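Long-range contacts in hypothetical signal peptide protein (PDB 3PJY), which is of unknown function, belongs to the DUF192 family and has been put forward as a putative transcription regulator: residues R11-A15 with R115-S119; T83-N87 with A110-K114. Residue numbers count along the deposited sequence, not the author numbering.

Contact 1: R11-A15 with R115-S119; sequences RLITA and RLGVS
Leu-12 reaches over the end of a short helix, its CD1 lying 3.9 Å from CD1 of Leu-116 and 4.0 Å from CG2 of Val-118. The example illustrates how a beta strand and a helix C-terminus can be joined by a few apolar groups and one water. Residues 11-13 are extended and finish the strand, so side chains alternate: Leu-12 and Thr-14 point toward 115-119, Ile-13 away. Leu-12 and Leu-116 both take the mt rotamer. In the other segment the helix ends in a Schellman motif. Gly-117 leaves helical geometry with phi/psi of 64/40, a positive phi that favours glycine, and Val-118 then becomes extended, with its side chain at chi1 t and its CA-to-CB bond sideways to the strand. The nearest CA atoms are those of Thr-14 and Val-118, 6.0 Å apart. Thr-14 adopts the p rotamer, which places its CG2 3.6 Å from O of Gly-117 and 4.0 Å from CG2 of Val-118. Its OG1 bonds to the hydroxyl of Ser-16 and also to a water at 2.9 Å; the same water donates to O of Gly-117, likewise at 2.9 Å, and so bridges the two segments where direct backbone pairing is absent. About 185 Å² is buried in all. Leu-12 also touches Leu-22 and Leu-124, on the strands flanking its own, while Val-118 packs on Ile-81 and Ile-84; the helix end is thus set between strand 6-13 and the distant strand 81-88 of the same mixed sheet.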
# COMPACT_ATOMS: atom_id res chain seq x y z
N ARG B 11 -5.84 -0.89 -2.18
CA ARG B 11 -4.83 -1.36 -3.10
C ARG B 11 -5.39 -1.78 -4.41
O ARG B 11 -6.51 -2.31 -4.49
CB ARG B 11 -4.02 -2.46 -2.51
CG ARG B 11 -4.76 -3.71 -2.19
CD ARG B 11 -3.94 -4.55 -1.16
NE ARG B 11 -4.51 -5.91 -1.00
CZ ARG B 11 -4.02 -7.04 -1.54
NH1 ARG B 11 -2.90 -7.06 -2.28
NH2 ARG B 11 -4.65 -8.20 -1.31
N LEU B 12 -4.62 -1.48 -5.43
CA LEU B 12 -4.89 -1.96 -6.78
C LEU B 12 -4.08 -3.21 -7.02
O LEU B 12 -2.90 -3.25 -6.68
CB LEU B 12 -4.54 -0.88 -7.81
CG LEU B 12 -5.41 0.34 -7.90
CD1 LEU B 12 -4.80 1.49 -8.72
CD2 LEU B 12 -6.78 -0.05 -8.50
N ILE B 13 -4.76 -4.26 -7.51
CA ILE B 13 -4.14 -5.55 -7.76
C ILE B 13 -4.31 -5.82 -9.25
O ILE B 13 -5.44 -5.83 -9.76
CB ILE B 13 -4.75 -6.69 -6.97
CG1 ILE B 13 -4.76 -6.31 -5.46
CG2 ILE B 13 -3.94 -7.98 -7.22
CD1 ILE B 13 -5.83 -7.03 -4.65
N THR B 14 -3.22 -6.06 -9.95
CA THR B 14 -3.30 -6.24 -11.40
C THR B 14 -3.31 -7.71 -11.75
O THR B 14 -3.04 -8.61 -10.93
CB THR B 14 -2.12 -5.54 -12.11
OG1 THR B 14 -0.90 -6.22 -11.82
CG2 THR B 14 -2.04 -4.06 -11.69
N ALA B 15 -3.58 -7.98 -13.03
CA ALA B 15 -3.60 -9.33 -13.53
C ALA B 15 -2.30 -10.09 -13.33
O ALA B 15 -2.32 -11.32 -13.19
CB ALA B 15 -3.97 -9.33 -15.08
N ARG B 115 1.42 4.59 -14.85
CA ARG B 115 2.51 4.42 -13.91
C ARG B 115 2.42 3.10 -13.17
O ARG B 115 3.46 2.45 -12.95
CB ARG B 115 2.57 5.56 -12.88
CG ARG B 115 3.63 5.36 -11.75
CD ARG B 115 3.72 6.67 -10.93
NE ARG B 115 2.55 6.95 -10.05
CZ ARG B 115 2.40 6.48 -8.82
NH1 ARG B 115 3.26 5.62 -8.28
NH2 ARG B 115 1.38 6.91 -8.09
N LEU B 116 1.20 2.65 -12.88
CA LEU B 116 0.96 1.45 -12.04
C LEU B 116 0.71 0.18 -12.87
O LEU B 116 0.59 -0.89 -12.28
CB LEU B 116 -0.15 1.72 -11.05
CG LEU B 116 0.07 2.87 -10.04
CD1 LEU B 116 -1.16 2.93 -9.09
CD2 LEU B 116 1.38 2.68 -9.28
N GLY B 117 0.63 0.32 -14.18
CA GLY B 117 0.38 -0.82 -15.07
C GLY B 117 -0.98 -1.46 -14.85
O GLY B 117 -1.12 -2.69 -14.84
N VAL B 118 -1.97 -0.60 -14.62
CA VAL B 118 -3.35 -1.01 -14.39
C VAL B 118 -4.15 -1.05 -15.67
O VAL B 118 -3.93 -0.26 -16.57
CB VAL B 118 -3.97 -0.06 -13.34
CG1 VAL B 118 -5.50 -0.30 -13.18
CG2 VAL B 118 -3.28 -0.26 -12.03
N SER B 119 -5.05 -2.04 -15.78
CA SER B 119 -5.90 -2.26 -16.94
C SER B 119 -7.31 -2.57 -16.48
O SER B 119 -7.52 -3.03 -15.40
CB SER B 119 -5.45 -3.51 -17.74
OG SER B 119 -4.04 -3.56 -17.99
O HOH W 1 0.51 -4.88 -13.94

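Contact 2: T83-N87 with A110-K114; sequences TIHEN and AGTVK
A salt bridge joins Lys-114 to Glu-86, with NZ of Lys-114 donating to OE2 of Glu-86 at 2.8 Å and, weakly, to OE1 of Glu-86 at 3.2 Å. It ties the first turn of helix 112-116 to strand 81-88, an outermost strand of the mixed beta sheet, and exemplifies a helix N-terminus packed on strand side chains through a salt bridge with an Ile-84/Val-113 apolar pair beside it. A water reinforces the link, donating to OE2 of Glu-86 at 2.8 Å and accepting from N of Lys-114 at 3.0 Å. Glu-86 is in the mt state with chi3 near -83°; Lys-114, whose CA-to-CB bond points sideways, curls back through mmtm to bring its amine to the carboxylate. Asp-71 of the adjacent strand accepts bonds from N of Asn-87 and N of Val-113, holding both segments from one side chain. Gly-111 is the N-cap; at phi/psi of 95/-12 a CB would be jammed against the preceding carbonyl. Beside the salt bridge, Ile-84 (mt) and Val-113 (chi1 t) both point toward the opposite segment. CG2 of Ile-84 meets CG2 of Val-113 at 4.0 Å, and OE2 of Glu-86 lies 3.8 Å from CG1 of Val-113. His-85, between Ile-84 and Glu-86, faces away, as strand alternation requires. Together the segments bury 273 Å². The CA atoms come nearest at the corner the chain turns at Asn-87 (phi/psi 57/49), with CA of Asn-87 5.1 Å from CA of Ala-110; OD1 of Asn-87 stands 3.5 Å from CB of Ala-110.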
# COMPACT_ATOMS: atom_id res chain seq x y z
N THR B 83 -14.18 -0.02 -16.48
CA THR B 83 -13.66 0.85 -17.50
C THR B 83 -12.78 1.93 -16.86
O THR B 83 -12.90 2.23 -15.67
CB THR B 83 -14.75 1.53 -18.33
OG1 THR B 83 -15.55 2.33 -17.51
CG2 THR B 83 -15.68 0.50 -18.99
N ILE B 84 -11.94 2.50 -17.71
CA ILE B 84 -10.97 3.50 -17.29
C ILE B 84 -11.01 4.63 -18.28
O ILE B 84 -10.92 4.38 -19.51
CB ILE B 84 -9.55 2.95 -17.20
CG1 ILE B 84 -9.49 1.80 -16.21
CG2 ILE B 84 -8.59 4.07 -16.80
CD1 ILE B 84 -8.08 1.14 -16.04
N HIS B 85 -11.13 5.85 -17.77
CA HIS B 85 -10.99 7.05 -18.59
C HIS B 85 -9.76 7.78 -18.15
O HIS B 85 -9.78 8.48 -17.13
CB HIS B 85 -12.21 7.95 -18.48
CG HIS B 85 -12.19 9.11 -19.41
ND1 HIS B 85 -12.92 9.11 -20.59
CD2 HIS B 85 -11.49 10.27 -19.40
CE1 HIS B 85 -12.68 10.24 -21.25
NE2 HIS B 85 -11.80 10.95 -20.57
N GLU B 86 -8.69 7.67 -18.93
CA GLU B 86 -7.45 8.34 -18.60
C GLU B 86 -7.49 9.80 -19.09
O GLU B 86 -8.17 10.12 -20.04
CB GLU B 86 -6.26 7.61 -19.25
CG GLU B 86 -6.00 6.29 -18.57
CD GLU B 86 -5.06 5.41 -19.34
OE1 GLU B 86 -5.50 4.71 -20.26
OE2 GLU B 86 -3.88 5.42 -19.01
N ASN B 87 -6.77 10.66 -18.38
CA ASN B 87 -6.52 12.03 -18.81
C ASN B 87 -7.79 12.82 -19.06
O ASN B 87 -7.93 13.49 -20.10
CB ASN B 87 -5.62 12.06 -20.05
CG ASN B 87 -4.31 11.36 -19.81
OD1 ASN B 87 -3.53 11.77 -18.96
ND2 ASN B 87 -4.05 10.28 -20.57
N ALA B 110 -3.82 12.19 -13.23
CA ALA B 110 -3.60 11.68 -14.59
C ALA B 110 -2.23 11.07 -14.74
O ALA B 110 -1.22 11.60 -14.23
CB ALA B 110 -3.85 12.80 -15.65
N GLY B 111 -2.18 9.94 -15.44
CA GLY B 111 -0.94 9.21 -15.64
C GLY B 111 -0.73 8.09 -14.63
O GLY B 111 0.18 7.27 -14.80
N THR B 112 -1.55 8.07 -13.58
CA THR B 112 -1.40 7.04 -12.53
C THR B 112 -1.66 5.62 -13.05
O THR B 112 -0.93 4.69 -12.71
CB THR B 112 -2.23 7.32 -11.30
OG1 THR B 112 -1.90 8.63 -10.81
CG2 THR B 112 -1.88 6.32 -10.18
N VAL B 113 -2.67 5.48 -13.90
CA VAL B 113 -3.00 4.16 -14.47
C VAL B 113 -1.83 3.59 -15.21
O VAL B 113 -1.42 2.43 -14.99
CB VAL B 113 -4.29 4.20 -15.30
CG1 VAL B 113 -4.49 2.92 -16.17
CG2 VAL B 113 -5.49 4.44 -14.34
N LYS B 114 -1.22 4.43 -16.02
CA LYS B 114 0.02 3.99 -16.72
C LYS B 114 1.18 3.70 -15.79
O LYS B 114 1.88 2.68 -15.95
CB LYS B 114 0.40 5.01 -17.76
CG LYS B 114 -0.50 4.95 -18.96
CD LYS B 114 -0.32 3.68 -19.85
CE LYS B 114 -1.55 3.43 -20.79
NZ LYS B 114 -2.84 3.00 -20.07
O HOH W 2 -2.62 6.85 -16.98

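The two contacts show how one short helix can pack against two strands of one sheet, the outermost strand 81-88 and strand 6-13, next to the other edge. Helix 112-116 is shared: its beginning belongs to contact 2 and its end to contact 1. The centres of the two contacts lie about 11 Å apart. Along the chain contact 2 is nested inside the loop that contact 1 closes, in the order 11-15, 83-87, 110-114, 115-119. The two strands are five places apart, with four strands between them. The contacts join directly through a probable hydrogen bond from N of Val-118 to O of Val-113, 3.1 Å, and through Ile-84 CD1 packing on Val-118 CG1 at 4.1 Å.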